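Protein toll (Drosophila melanogaster, PDB 4LXR) serves as the receptor for the cleaved cytokine spaetzle C-106, switching on the Toll pathway in embryonic dorsal-ventral patterning and antifungal immunity. Local coordinates at residues P83-I88 and T115-D120; R121-K126 and L143-N148. All blocks are in the same frame, centred on the assembly; numbering follows the deposited sequence. Where two conformers were deposited one is given.

Contact 1: P83-I88 and T115-D120; sequences PGHTPI and TRQHLD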
loop_
_atom_site.group_PDB
_atom_site.type_symbol
_atom_site.label_atom_id
_atom_site.label_comp_id
_atom_site.label_asym_id
_atom_site.label_seq_id
_atom_site.Cartn_x
_atom_site.Cartn_y
_atom_site.Cartn_z
ATOM N N PRO A 83 32.086 29.356 -25.796
ATOM C CA PRO A 83 32.274 30.779 -26.089
ATOM C C PRO A 83 33.419 31.085 -27.061
ATOM O O PRO A 83 34.240 31.961 -26.783
ATOM C CB PRO A 83 32.563 31.366 -24.707
ATOM C CG PRO A 83 33.198 30.268 -23.964
ATOM C CD PRO A 83 32.562 29.002 -24.449
ATOM N N GLY A 84 33.469 30.385 -28.186
ATOM C CA GLY A 84 34.505 30.626 -29.184
ATOM C C GLY A 84 35.937 30.433 -28.683
ATOM O O GLY A 84 36.253 29.458 -27.999
ATOM N N HIS A 85 36.806 31.374 -29.024
ATOM C CA HIS A 85 38.199 31.326 -28.599
ATOM C C HIS A 85 38.403 32.090 -27.296
ATOM O O HIS A 85 39.452 32.682 -27.070
ATOM C CB HIS A 85 39.084 31.894 -29.705
ATOM C CG HIS A 85 38.986 31.133 -30.988
ATOM N ND1 HIS A 85 38.970 29.753 -31.031
ATOM C CD2 HIS A 85 38.872 31.551 -32.270
ATOM C CE1 HIS A 85 38.869 29.355 -32.286
ATOM N NE2 HIS A 85 38.808 30.427 -33.058
ATOM N N THR A 86 37.377 32.061 -26.452
ATOM C CA THR A 86 37.361 32.746 -25.172
ATOM C C THR A 86 37.233 31.711 -24.040
ATOM O O THR A 86 36.460 30.773 -24.148
ATOM C CB THR A 86 36.148 33.702 -25.134
ATOM O OG1 THR A 86 36.356 34.764 -26.074
ATOM C CG2 THR A 86 35.918 34.270 -23.740
ATOM N N PRO A 87 38.003 31.871 -22.957
ATOM C CA PRO A 87 37.854 30.941 -21.825
ATOM C C PRO A 87 36.466 31.065 -21.144
ATOM O O PRO A 87 35.898 32.161 -21.100
ATOM C CB PRO A 87 38.962 31.373 -20.865
ATOM C CG PRO A 87 40.062 32.026 -21.831
ATOM C CD PRO A 87 39.213 32.725 -22.867
ATOM N N ILE A 88 35.940 29.954 -20.625
ATOM C CA ILE A 88 34.668 29.971 -19.889
ATOM C C ILE A 88 34.871 30.843 -18.660
ATOM O O ILE A 88 33.935 31.502 -18.205
ATOM C CB ILE A 88 34.180 28.541 -19.527
ATOM C CG1 ILE A 88 33.784 27.786 -20.799
ATOM C CG2 ILE A 88 32.947 28.553 -18.560
ATOM C CD1 ILE A 88 33.684 26.262 -20.630
ATOM N N THR A 115 37.628 23.039 -26.324
ATOM C CA THR A 115 39.071 23.163 -26.454
ATOM C C THR A 115 39.723 23.342 -25.094
ATOM O O THR A 115 39.072 23.737 -24.124
ATOM C CB THR A 115 39.493 24.388 -27.315
ATOM O OG1 THR A 115 39.210 25.592 -26.593
ATOM C CG2 THR A 115 38.785 24.412 -28.677
ATOM N N ARG A 116 41.028 23.094 -25.056
ATOM C CA ARG A 116 41.849 23.379 -23.890
ATOM C C ARG A 116 41.730 24.846 -23.448
ATOM O O ARG A 116 41.641 25.140 -22.254
ATOM C CB ARG A 116 43.313 23.022 -24.179
ATOM C CG ARG A 116 44.228 23.238 -23.000
ATOM C CD ARG A 116 45.686 23.330 -23.430
ATOM N NE ARG A 116 45.976 24.639 -24.017
ATOM C CZ ARG A 116 47.023 24.911 -24.793
ATOM N NH1 ARG A 116 47.183 26.145 -25.273
ATOM N NH2 ARG A 116 47.901 23.959 -25.098
ATOM N N GLN A 117 41.727 25.768 -24.403
ATOM C CA GLN A 117 41.521 27.181 -24.066
ATOM C C GLN A 117 40.270 27.445 -23.207
ATOM O O GLN A 117 40.271 28.319 -22.338
ATOM C CB GLN A 117 41.469 28.033 -25.336
ATOM C CG GLN A 117 41.341 29.528 -25.052
ATOM C CD GLN A 117 41.399 30.372 -26.313
ATOM O OE1 GLN A 117 41.887 31.506 -26.298
ATOM N NE2 GLN A 117 40.896 29.824 -27.412
ATOM N N HIS A 118 39.211 26.674 -23.424
ATOM C CA HIS A 118 37.974 26.875 -22.666
ATOM C C HIS A 118 38.171 26.740 -21.159
ATOM O O HIS A 118 37.394 27.293 -20.370
ATOM C CB HIS A 118 36.878 25.934 -23.169
ATOM C CG HIS A 118 36.372 26.291 -24.531
ATOM N ND1 HIS A 118 35.924 25.350 -25.434
ATOM C CD2 HIS A 118 36.257 27.492 -25.151
ATOM C CE1 HIS A 118 35.531 25.958 -26.541
ATOM N NE2 HIS A 118 35.723 27.256 -26.397
ATOM N N LEU A 119 39.230 26.049 -20.748
ATOM C CA LEU A 119 39.460 25.852 -19.319
ATOM C C LEU A 119 40.596 26.701 -18.756
ATOM O O LEU A 119 40.972 26.520 -17.600
ATOM C CB LEU A 119 39.681 24.365 -18.992
ATOM C CG LEU A 119 38.486 23.419 -19.164
ATOM C CD1 LEU A 119 38.932 21.989 -18.928
ATOM C CD2 LEU A 119 37.327 23.778 -18.193
ATOM N N ASP A 120 41.146 27.618 -19.563
ATOM C CA ASP A 120 42.134 28.578 -19.059
ATOM C C ASP A 120 41.614 29.259 -17.777
ATOM O O ASP A 120 40.422 29.579 -17.682
ATOM C CB ASP A 120 42.447 29.653 -20.107
ATOM C CG ASP A 120 43.316 29.135 -21.269
ATOM O OD1 ASP A 120 43.804 27.981 -21.232
ATOM O OD2 ASP A 120 43.524 29.908 -22.230
HETATM O O HOH W 1 39.142 27.882 -28.202
#

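Contact 2: R121-K126 and L143-N148; sequences RLHGLK and LTDMRN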
loop_
_atom_site.group_PDB
_atom_site.type_symbol
_atom_site.label_atom_id
_atom_site.label_comp_id
_atom_site.label_asym_id
_atom_site.label_seq_id
_atom_site.Cartn_x
_atom_site.Cartn_y
_atom_site.Cartn_z
ATOM N N ARG A 121 42.503 29.459 -16.800
ATOM C CA ARG A 121 42.163 30.059 -15.499
ATOM C C ARG A 121 41.241 29.208 -14.591
ATOM O O ARG A 121 40.910 29.614 -13.477
ATOM C CB ARG A 121 41.629 31.494 -15.666
ATOM C CG ARG A 121 42.456 32.338 -16.650
ATOM C CD ARG A 121 42.240 33.848 -16.442
ATOM N NE ARG A 121 40.849 34.262 -16.659
ATOM C CZ ARG A 121 40.329 34.536 -17.857
ATOM N NH1 ARG A 121 41.068 34.438 -18.959
ATOM N NH2 ARG A 121 39.068 34.910 -17.962
ATOM N N LEU A 122 40.856 28.019 -15.047
ATOM C CA LEU A 122 40.078 27.111 -14.206
ATOM C C LEU A 122 40.861 25.885 -13.735
ATOM O O LEU A 122 40.262 24.843 -13.422
ATOM C CB LEU A 122 38.777 26.687 -14.909
ATOM C CG LEU A 122 37.840 27.890 -15.083
ATOM C CD1 LEU A 122 36.562 27.529 -15.830
ATOM C CD2 LEU A 122 37.527 28.482 -13.733
ATOM N N HIS A 123 42.187 26.011 -13.687
ATOM C CA HIS A 123 43.073 24.916 -13.255
ATOM C C HIS A 123 42.928 24.595 -11.761
ATOM O O HIS A 123 43.403 23.560 -11.302
ATOM C CB HIS A 123 44.549 25.226 -13.587
ATOM C CG HIS A 123 44.817 25.394 -15.050
ATOM N ND1 HIS A 123 43.855 25.174 -16.015
ATOM C CD2 HIS A 123 45.928 25.795 -15.713
ATOM C CE1 HIS A 123 44.367 25.419 -17.209
ATOM N NE2 HIS A 123 45.624 25.800 -17.052
ATOM N N GLY A 124 42.266 25.476 -11.016
ATOM C CA GLY A 124 41.961 25.229 -9.612
ATOM C C GLY A 124 40.777 24.313 -9.297
ATOM O O GLY A 124 40.568 23.960 -8.124
ATOM N N LEU A 125 40.017 23.914 -10.321
ATOM C CA LEU A 125 38.792 23.119 -10.120
ATOM C C LEU A 125 39.065 21.739 -9.525
ATOM O O LEU A 125 40.065 21.094 -9.858
ATOM C CB LEU A 125 38.013 22.936 -11.433
ATOM C CG LEU A 125 37.328 24.129 -12.118
ATOM C CD1 LEU A 125 36.820 23.668 -13.462
ATOM C CD2 LEU A 125 36.156 24.732 -11.266
ATOM N N LYS A 126 38.169 21.294 -8.647
ATOM C CA LYS A 126 38.257 19.946 -8.089
ATOM C C LYS A 126 37.351 19.014 -8.857
ATOM O O LYS A 126 37.526 17.802 -8.855
ATOM C CB LYS A 126 37.902 19.932 -6.597
ATOM C CG LYS A 126 39.081 20.284 -5.698
ATOM C CD LYS A 126 38.724 21.391 -4.729
ATOM C CE LYS A 126 39.900 21.705 -3.803
ATOM N NZ LYS A 126 39.838 23.099 -3.262
ATOM N N LEU A 143 42.501 18.631 -20.777
ATOM C CA LEU A 143 42.691 18.706 -19.322
ATOM C C LEU A 143 44.136 18.978 -18.942
ATOM O O LEU A 143 44.620 18.564 -17.877
ATOM C CB LEU A 143 42.176 17.421 -18.649
ATOM C CG LEU A 143 40.672 17.146 -18.894
ATOM C CD1 LEU A 143 40.295 15.763 -18.394
ATOM C CD2 LEU A 143 39.807 18.216 -18.227
ATOM N N THR A 144 44.823 19.698 -19.821
ATOM C CA THR A 144 46.177 20.130 -19.540
ATOM C C THR A 144 46.204 20.967 -18.273
ATOM O O THR A 144 45.420 21.890 -18.130
ATOM C CB THR A 144 46.744 20.957 -20.722
ATOM O OG1 THR A 144 46.764 20.127 -21.888
ATOM C CG2 THR A 144 48.155 21.501 -20.404
ATOM N N ASP A 145 47.125 20.632 -17.370
ATOM C CA ASP A 145 47.349 21.365 -16.133
ATOM C C ASP A 145 46.197 21.303 -15.128
ATOM O O ASP A 145 46.176 22.100 -14.189
ATOM C CB ASP A 145 47.703 22.837 -16.392
ATOM C CG ASP A 145 48.974 23.008 -17.223
ATOM O OD1 ASP A 145 49.837 22.095 -17.230
ATOM O OD2 ASP A 145 49.088 24.070 -17.881
ATOM N N MET A 146 45.251 20.380 -15.299
ATOM C CA MET A 146 44.157 20.270 -14.328
ATOM C C MET A 146 44.616 19.417 -13.145
ATOM O O MET A 146 44.002 18.382 -12.846
ATOM C CB MET A 146 42.894 19.670 -14.967
ATOM C CG MET A 146 42.307 20.499 -16.119
ATOM S SD MET A 146 41.664 22.108 -15.587
ATOM C CE MET A 146 40.155 21.633 -14.743
ATOM N N ARG A 147 45.692 19.845 -12.485
ATOM C CA ARG A 147 46.338 19.026 -11.459
ATOM C C ARG A 147 45.618 19.069 -10.100
ATOM O O ARG A 147 46.079 18.468 -9.127
ATOM C CB ARG A 147 47.838 19.369 -11.329
ATOM C CG ARG A 147 48.690 18.973 -12.562
ATOM C CD ARG A 147 50.184 18.768 -12.240
ATOM N NE ARG A 147 50.957 18.332 -13.413
ATOM C CZ ARG A 147 51.300 17.068 -13.668
ATOM N NH1 ARG A 147 50.945 16.097 -12.830
ATOM N NH2 ARG A 147 51.993 16.765 -14.762
ATOM N N ASN A 148 44.479 19.761 -10.049
ATOM C CA ASN A 148 43.642 19.790 -8.853
ATOM C C ASN A 148 42.372 18.959 -8.949
ATOM O O ASN A 148 41.674 18.770 -7.945
ATOM C CB ASN A 148 43.255 21.221 -8.528
ATOM C CG ASN A 148 43.833 21.682 -7.234
ATOM O OD1 ASN A 148 45.046 21.906 -7.126
ATOM N ND2 ASN A 148 42.974 21.834 -6.226
HETATM O O HOH W 2 42.316 21.026 -11.654
#

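Contact 1: P83-I88 and T115-D120
His-118 reaches across to a type II' beta turn, Pro-83 to Thr-86, and is best followed outward from its backbone. Its CB sits 4.1 Å from Ile-88 CD1. CG lies anti to the carbonyl carbon (chi1 -70°), and beyond it the ring meets the turn with its edge. Thr-86 O lies at that edge, in the ring plane, 3.4 Å from CD2. At the tip, NE2 donates to Gly-84 O at 2.8 Å with an N-H...O angle of 143°; the oxygen stands somewhat out of the ring plane, while the nitrogen lies in the carbonyl plane of Gly-84. CE1 also lies near that oxygen. Thr-115 OG1 sits over the centre of one ring face, 3.4 Å above the plane, and Leu-82 and Met-112 also touch this side chain, which is buried.

The setting is the N-terminal part of the leucine-rich-repeat ectodomain. Both segments are loops between successive parallel strands: 83-88 comes after strand 74-78. The other, 115-120, has a short 3-10 turn at 117-119 and comes after strand 102-106. The main chain makes its own link, Ile-88 N to His-118 O, at 3.0 Å. Next to it the Pro-87 ring packs on Gln-117 O and, through CG, on Asp-120 CB at 3.8 Å.

The extended Gln-117 side chain crosses that of His-85 at about a right angle, its amide lying against the His-85 backbone. As modelled, OE1 faces His-85 O, two acceptors, so the assignment of the amide's two ends, and with it the bond NE2 gives a nearby water, may be doubtful. That water hydrogen-bonds to Thr-115 OG1 at 2.8 Å and donates a longer bond of 3.3 Å to Gly-84 O, giving that carbonyl a second donor besides the imidazole.

Contact 2: R121-K126 and L143-N148
His-123 and Met-146 bring their CA atoms to 4.9 Å where two turns meet, a type I turn from Leu-122 to Leu-125 and a type II turn from Leu-143 to Met-146, with no direct hydrogen bond between the segments. Asp-145 CB sits over the imidazole face in a CH-pi contact, 3.9 Å from the ring centroid, and Thr-144 O lies over that face too, nearer the rim. Met-146 SD approaches the same ring obliquely, 4.8 Å from the centroid. Its chain bends at chi2 (-66°) and again at chi3, and CE ends up 3.5 Å from Leu-122 O and 4.1 Å from Leu-125 CD1. An alanine at His-123 would probably leave Asp-145 CB without its aromatic partner and open a gap beside the Met-146 sulfur.

Water supplies the polar link: one molecule donates to His-123 O and Leu-125 O and accepts from Asn-148 N at 3.0 Å. Asn-148, first residue of LRR 1, packs its CB on those same two carbonyl oxygens.

Both loops join successive parallel strands of the leucine-rich-repeat solenoid. Leu-122 touches Ala-89 of helix 88-94, and both it and Leu-125 pack on Leu-103 of strand 102-106. Lys-126, touching Leu-107 of the spaetzle C-106 chain, leads into strand 127-131, its backbone hydrogen-bonded to Thr-101, just before strand 102-106, and to Ser-150 and His-151 at the start of strand 151-155.

From the N terminus, the chain leaves strand 74-78, passes 83-88, then runs through helix 88-94 and strand 102-106 before 115-120 returns to close contact 1. With no residue between, 121-126 opens contact 2; strand 127-131 follows, and 143-148 closes that second loop. The loops are thus in series, neither enclosing nor crossing the other, and join consecutive coils of the solenoid through the loops that link its parallel strands. Their centres are 13 Å apart and they touch directly: Pro-87 packs on Arg-121, Arg-116 on Thr-144, and Leu-119 on Leu-143. Arg-121 also reaches back to helix 88-94 by a salt bridge to Asp-93.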